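Local coordinates for tryptophan decarboxylase 1 (PDB 6KHP) that catalyses the pyridoxal 5'-phosphate-dependent decarboxylation of L-tryptophan to tryptamine, and of 5-hydroxy-L-tryptophan to serotonin, and works as a homodimer, at the interface of chains A and B. Residues are numbered along the deposited sequence; one frame, centred on the assembly and turned at random. Chains: chain A/B, Tryptophan decarboxylase 1.

Contact 1: the interface of chains A and B. Residues chain A 92-93, 95; chain B 122-125, 131.
The indole N-H of A:Trp95 is given to the backbone carbonyl of B:Ala131, with NE1 2.9 Å from O and an angle of 152° at the hydrogen. The bond is slightly bent at both ends: the oxygen lies 17° out of the indole plane, and the donor is tilted 24° from the plane of the carbonyl. The same oxygen also faces the side chain of A:Thr93, whose OG1 lies 3.5 Å from O of B:Ala131 without counting as a hydrogen bond.

One face of the indole lies against the backbone and side chains of B:Thr124 and B:Val125. Over the five-membered ring stands CA of B:Thr124, 3.9 Å from the centroid, while CG2 of B:Val125 sits 3.7 Å from the centroid of the six-membered ring, both as CH-pi contacts. CG2 of B:Val125 is anti to its own carbonyl carbon, which points this methyl at the ring. On the same face, near the rim, CB of B:Thr124 lies over CD1 of A:Trp95 at 3.4 Å.

Replacing A:Trp95 by an alanine would probably leave the B:Ala131 carbonyl without this donor and open a gap beside B:Thr124 and B:Val125.

Further along, A:Met92 and B:Met122 cross at about a right angle, sulfur against sulfur, with their SD atoms 3.4 Å apart. Both chains bend at chi3, and CE of A:Met92 also reaches SD of B:Met122 at 3.5 Å.

In the fold, A:Met92 to A:Trp95 belong to the loop following 3-10 helix 89-91. It packs on the C-terminal end of helix 110-122 of chain B and the loop beyond it, within the two-fold interface of the homodimer.

Contact 2: the interface of chains A and B. Residues chain A 55, 57-59, 91; chain B 129, 132-134.
B:Trp129 presents the outer part of its six-membered ring to A:Pro59, and the two side chains cross at about a right angle. CG of the proline lies 3.7 Å above the indole plane, displaced toward the rim, and is 3.8 Å from CZ2 of the tryptophan. The backbone of the proline takes part as well: CA of A:Pro59 also approaches CZ2 of B:Trp129. The opposite face of the indole is backed from within chain B by CB of B:Pro133, again displaced toward the rim. The ring is therefore held between a proline of each subunit. The carbonyl oxygen of A:Val57 comes in the plane of the ring at its edge, 3.6 Å from CH2, so the contacts from chain A reach both a face and a border of the indole. With CG of B:Trp129 anti to the backbone N (chi1 -180°), the indole extends toward the segment carrying A:Val57 and A:Pro59.

B:Pro133 carries the second half of the patch. Its ring and that of A:Pro55 approach through their CG atoms, 3.7 Å apart, while A:Val57 crosses it obliquely and offers CG2 to its CB at 3.9 Å. Beside these apolar contacts, the amide N of B:Ala134 donates to the carbonyl O of A:Gly91 at 3.0 Å, with 144° at the hydrogen. The donor stands 58° out of the carbonyl plane, well away from the lone-pair directions. The methyl CB of B:Ala134 lies 3.6 Å from that same oxygen.

Structurally, B:Pro133 and B:Ala134 are the first two residues of helix 133-149, where the amide of B:Ala134 is paired with a carbonyl of the other subunit. A:Gly91 closes 3-10 helix 89-91, and A:Pro55, A:Val57 and A:Pro59 come from the loop between 3-10 helix 48-50 and helix 61-65.

Contact 1: the interface of chains A and B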
ATOM      1  N   MET A  92      10.543  -3.273 -13.911  1.00 31.81           N
ATOM      2  CA  MET A  92      10.399  -3.934 -15.193  1.00 34.70           C
ATOM      3  C   MET A  92      11.702  -3.927 -15.974  1.00 34.18           C
ATOM      4  O   MET A  92      12.495  -2.980 -15.900  1.00 32.10           O
ATOM      5  CB  MET A  92       9.334  -3.247 -16.042  1.00 34.51           C
ATOM      6  CG  MET A  92       7.915  -3.540 -15.658  1.00 35.33           C
ATOM      7  SD  MET A  92       6.873  -2.361 -16.548  1.00 50.28           S
ATOM      8  CE  MET A  92       7.463  -2.566 -18.237  1.00 42.96           C
ATOM      9  N   THR A  93      11.897  -4.995 -16.744  1.00 31.58           N
ATOM     10  CA  THR A  93      12.789  -4.981 -17.892  1.00 31.37           C
ATOM     11  C   THR A  93      11.990  -4.514 -19.102  1.00 30.94           C
ATOM     12  O   THR A  93      10.978  -5.129 -19.461  1.00 33.76           O
ATOM     13  CB  THR A  93      13.379  -6.368 -18.127  1.00 34.50           C
ATOM     14  OG1 THR A  93      14.138  -6.760 -16.978  1.00 33.94           O
ATOM     15  CG2 THR A  93      14.256  -6.371 -19.360  1.00 28.84           C
ATOM     16  N   TRP A  95      11.110  -4.437 -22.405  1.00 27.12           N
ATOM     17  CA  TRP A  95      11.141  -5.021 -23.742  1.00 29.88           C
ATOM     18  C   TRP A  95      10.822  -3.998 -24.825  1.00 30.35           C
ATOM     19  O   TRP A  95      11.368  -4.079 -25.932  1.00 31.38           O
ATOM     20  CB  TRP A  95      10.158  -6.183 -23.827  1.00 31.87           C
ATOM     21  CG  TRP A  95      10.634  -7.395 -23.112  1.00 31.76           C
ATOM     22  CD1 TRP A  95      10.699  -7.574 -21.761  1.00 27.61           C
ATOM     23  CD2 TRP A  95      11.111  -8.611 -23.707  1.00 27.90           C
ATOM     24  NE1 TRP A  95      11.193  -8.826 -21.475  1.00 31.47           N
ATOM     25  CE2 TRP A  95      11.455  -9.483 -22.652  1.00 30.02           C
ATOM     26  CE3 TRP A  95      11.291  -9.040 -25.024  1.00 31.67           C
ATOM     27  CZ2 TRP A  95      11.966 -10.764 -22.874  1.00 31.57           C
ATOM     28  CZ3 TRP A  95      11.803 -10.318 -25.246  1.00 31.81           C
ATOM     29  CH2 TRP A  95      12.129 -11.163 -24.173  1.00 33.28           C
TER
ATOM     30  N   MET B 122       3.029  -3.035 -22.852  1.00 31.07           N
ATOM     31  CA  MET B 122       4.379  -3.270 -22.366  1.00 29.72           C
ATOM     32  C   MET B 122       4.982  -4.486 -23.040  1.00 29.17           C
ATOM     33  O   MET B 122       6.163  -4.478 -23.393  1.00 32.66           O
ATOM     34  CB  MET B 122       4.366  -3.429 -20.849  1.00 28.51           C
ATOM     35  CG  MET B 122       3.812  -2.174 -20.157  1.00 34.90           C
ATOM     36  SD  MET B 122       3.991  -2.182 -18.359  1.00 41.83           S
ATOM     37  CE  MET B 122       3.374  -3.814 -17.952  1.00 28.18           C
ATOM     38  N   ASN B 123       4.184  -5.540 -23.211  1.00 28.69           N
ATOM     39  CA  ASN B 123       4.532  -6.690 -24.047  1.00 29.88           C
ATOM     40  C   ASN B 123       5.864  -7.326 -23.645  1.00 32.55           C
ATOM     41  O   ASN B 123       6.728  -7.599 -24.484  1.00 30.23           O
ATOM     42  CB  ASN B 123       4.545  -6.293 -25.520  1.00 29.81           C
ATOM     43  CG  ASN B 123       4.291  -7.469 -26.424  1.00 29.94           C
ATOM     44  OD1 ASN B 123       3.505  -8.363 -26.096  1.00 26.67           O
ATOM     45  ND2 ASN B 123       4.964  -7.490 -27.559  1.00 25.66           N
ATOM     46  N   THR B 124       6.019  -7.581 -22.349  1.00 32.35           N
ATOM     47  CA  THR B 124       7.213  -8.239 -21.840  1.00 30.27           C
ATOM     48  C   THR B 124       7.016  -9.747 -21.838  1.00 32.05           C
ATOM     49  O   THR B 124       5.887 -10.246 -21.776  1.00 28.66           O
ATOM     50  CB  THR B 124       7.548  -7.758 -20.423  1.00 34.72           C
ATOM     51  OG1 THR B 124       6.469  -8.081 -19.542  1.00 30.00           O
ATOM     52  CG2 THR B 124       7.774  -6.240 -20.404  1.00 27.78           C
ATOM     53  N   VAL B 125       8.135 -10.467 -21.932  1.00 33.41           N
ATOM     54  CA  VAL B 125       8.172 -11.925 -21.905  1.00 33.39           C
ATOM     55  C   VAL B 125       8.933 -12.324 -20.651  1.00 36.19           C
ATOM     56  O   VAL B 125      10.138 -12.070 -20.549  1.00 40.82           O
ATOM     57  CB  VAL B 125       8.843 -12.508 -23.155  1.00 33.86           C
ATOM     58  CG1 VAL B 125       8.471 -13.965 -23.316  1.00 34.44           C
ATOM     59  CG2 VAL B 125       8.469 -11.687 -24.402  1.00 31.09           C
ATOM     60  N   ALA B 131      14.324 -11.450 -16.899  1.00 37.54           N
ATOM     61  CA  ALA B 131      13.676 -10.967 -18.119  1.00 40.97           C
ATOM     62  C   ALA B 131      12.597  -9.917 -17.827  1.00 38.08           C
ATOM     63  O   ALA B 131      12.229  -9.162 -18.736  1.00 35.23           O
ATOM     64  CB  ALA B 131      13.088 -12.141 -18.917  1.00 35.26           C
TER

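Contact 2: the interface of chains A and B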
ATOM      1  N   PRO A  55      16.155  -3.094 -14.740  1.00 37.56           N
ATOM      2  CA  PRO A  55      15.879  -2.451 -13.457  1.00 35.30           C
ATOM      3  C   PRO A  55      17.005  -2.690 -12.463  1.00 40.19           C
ATOM      4  O   PRO A  55      17.921  -3.487 -12.671  1.00 40.40           O
ATOM      5  CB  PRO A  55      14.598  -3.140 -12.994  1.00 34.12           C
ATOM      6  CG  PRO A  55      14.759  -4.530 -13.517  1.00 31.65           C
ATOM      7  CD  PRO A  55      15.446  -4.381 -14.859  1.00 33.68           C
ATOM      8  N   VAL A  57      16.487  -3.579  -8.891  1.00 37.74           N
ATOM      9  CA  VAL A  57      15.662  -3.978  -7.763  1.00 40.20           C
ATOM     10  C   VAL A  57      16.145  -5.322  -7.238  1.00 44.03           C
ATOM     11  O   VAL A  57      16.753  -6.124  -7.955  1.00 42.71           O
ATOM     12  CB  VAL A  57      14.168  -4.060  -8.129  1.00 39.18           C
ATOM     13  CG1 VAL A  57      13.655  -2.697  -8.550  1.00 38.73           C
ATOM     14  CG2 VAL A  57      13.949  -5.097  -9.233  1.00 35.95           C
ATOM     15  N   LYS A  58      15.869  -5.552  -6.007  1.00 41.18           N
ATOM     16  CA  LYS A  58      16.271  -6.818  -5.428  1.00 46.03           C
ATOM     17  C   LYS A  58      15.104  -7.794  -5.446  1.00 45.46           C
ATOM     18  O   LYS A  58      13.941  -7.380  -5.383  1.00 40.89           O
ATOM     19  CB  LYS A  58      16.753  -6.635  -3.982  1.00 48.86           C
ATOM     20  CG  LYS A  58      18.046  -5.852  -3.839  1.00 52.68           C
ATOM     21  CD  LYS A  58      18.782  -6.206  -2.548  1.00 55.55           C
ATOM     22  CE  LYS A  58      18.241  -5.432  -1.366  1.00 52.36           C
ATOM     23  NZ  LYS A  58      19.175  -5.489  -0.203  1.00 55.70           N
ATOM     24  N   PRO A  59      15.395  -9.091  -5.545  1.00 41.96           N
ATOM     25  CA  PRO A  59      14.331 -10.096  -5.458  1.00 40.05           C
ATOM     26  C   PRO A  59      13.538  -9.942  -4.169  1.00 41.37           C
ATOM     27  O   PRO A  59      14.100  -9.915  -3.074  1.00 47.05           O
ATOM     28  CB  PRO A  59      15.098 -11.421  -5.495  1.00 45.78           C
ATOM     29  CG  PRO A  59      16.350 -11.092  -6.238  1.00 44.43           C
ATOM     30  CD  PRO A  59      16.706  -9.693  -5.832  1.00 38.71           C
ATOM     31  N   GLY A  91      10.390  -1.853 -11.600  1.00 35.56           N
ATOM     32  CA  GLY A  91      10.946  -3.181 -11.520  1.00 33.48           C
ATOM     33  C   GLY A  91      10.946  -3.924 -12.828  1.00 36.73           C
ATOM     34  O   GLY A  91      11.328  -5.100 -12.862  1.00 35.52           O
TER
ATOM     35  N   TRP B 129      13.063 -14.387 -14.065  1.00 35.96           N
ATOM     36  CA  TRP B 129      12.914 -13.206 -13.224  1.00 37.78           C
ATOM     37  C   TRP B 129      13.661 -12.018 -13.828  1.00 36.89           C
ATOM     38  O   TRP B 129      13.117 -10.910 -13.926  1.00 33.18           O
ATOM     39  CB  TRP B 129      13.408 -13.521 -11.812  1.00 35.90           C
ATOM     40  CG  TRP B 129      13.309 -12.393 -10.819  1.00 32.81           C
ATOM     41  CD1 TRP B 129      12.295 -12.168  -9.928  1.00 38.11           C
ATOM     42  CD2 TRP B 129      14.285 -11.367 -10.585  1.00 36.24           C
ATOM     43  NE1 TRP B 129      12.572 -11.050  -9.165  1.00 37.96           N
ATOM     44  CE2 TRP B 129      13.787 -10.541  -9.551  1.00 37.39           C
ATOM     45  CE3 TRP B 129      15.530 -11.061 -11.153  1.00 32.53           C
ATOM     46  CZ2 TRP B 129      14.491  -9.435  -9.072  1.00 36.64           C
ATOM     47  CZ3 TRP B 129      16.222  -9.960 -10.681  1.00 35.57           C
ATOM     48  CH2 TRP B 129      15.700  -9.161  -9.648  1.00 37.37           C
ATOM     49  N   SER B 132      12.074  -9.864 -16.575  1.00 38.24           N
ATOM     50  CA  SER B 132      11.282  -8.756 -16.032  1.00 36.73           C
ATOM     51  C   SER B 132      10.929  -8.999 -14.564  1.00 34.67           C
ATOM     52  O   SER B 132       9.914  -9.645 -14.266  1.00 33.72           O
ATOM     53  CB  SER B 132      10.003  -8.528 -16.842  1.00 38.79           C
ATOM     54  OG  SER B 132       9.627  -7.163 -16.776  1.00 36.62           O
ATOM     55  N   PRO B 133      11.736  -8.497 -13.623  1.00 32.61           N
ATOM     56  CA  PRO B 133      11.477  -8.796 -12.201  1.00 33.08           C
ATOM     57  C   PRO B 133      10.062  -8.490 -11.753  1.00 32.65           C
ATOM     58  O   PRO B 133       9.447  -9.314 -11.061  1.00 30.94           O
ATOM     59  CB  PRO B 133      12.508  -7.920 -11.471  1.00 32.01           C
ATOM     60  CG  PRO B 133      13.661  -7.853 -12.434  1.00 33.72           C
ATOM     61  CD  PRO B 133      13.031  -7.816 -13.825  1.00 34.73           C
ATOM     62  N   ALA B 134       9.514  -7.340 -12.156  1.00 30.64           N
ATOM     63  CA  ALA B 134       8.184  -6.954 -11.702  1.00 29.44           C
ATOM     64  C   ALA B 134       7.127  -7.960 -12.149  1.00 30.65           C
ATOM     65  O   ALA B 134       6.207  -8.282 -11.387  1.00 26.92           O
ATOM     66  CB  ALA B 134       7.843  -5.549 -12.210  1.00 29.22           C
TER

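Contact 1 and contact 2 are neighbouring patches of one dimer interface, their C-alpha centres about 11 Å apart. They are joined through the sequence on both sides: A:Gly91 is followed directly by A:Met92, and B:Ala131 by B:Ser132, so the chain B stretch between helices 110-122 and 133-149 serves both. Contact 2 brings in the additional chain A loop before helix 61-65. Its centre is about 38 Å from A:Tyr359, the proton donor. Two-fold symmetry repeats each patch with the chains exchanged, and with surface buried on both subunits, both patches are likely to help hold the homodimer together.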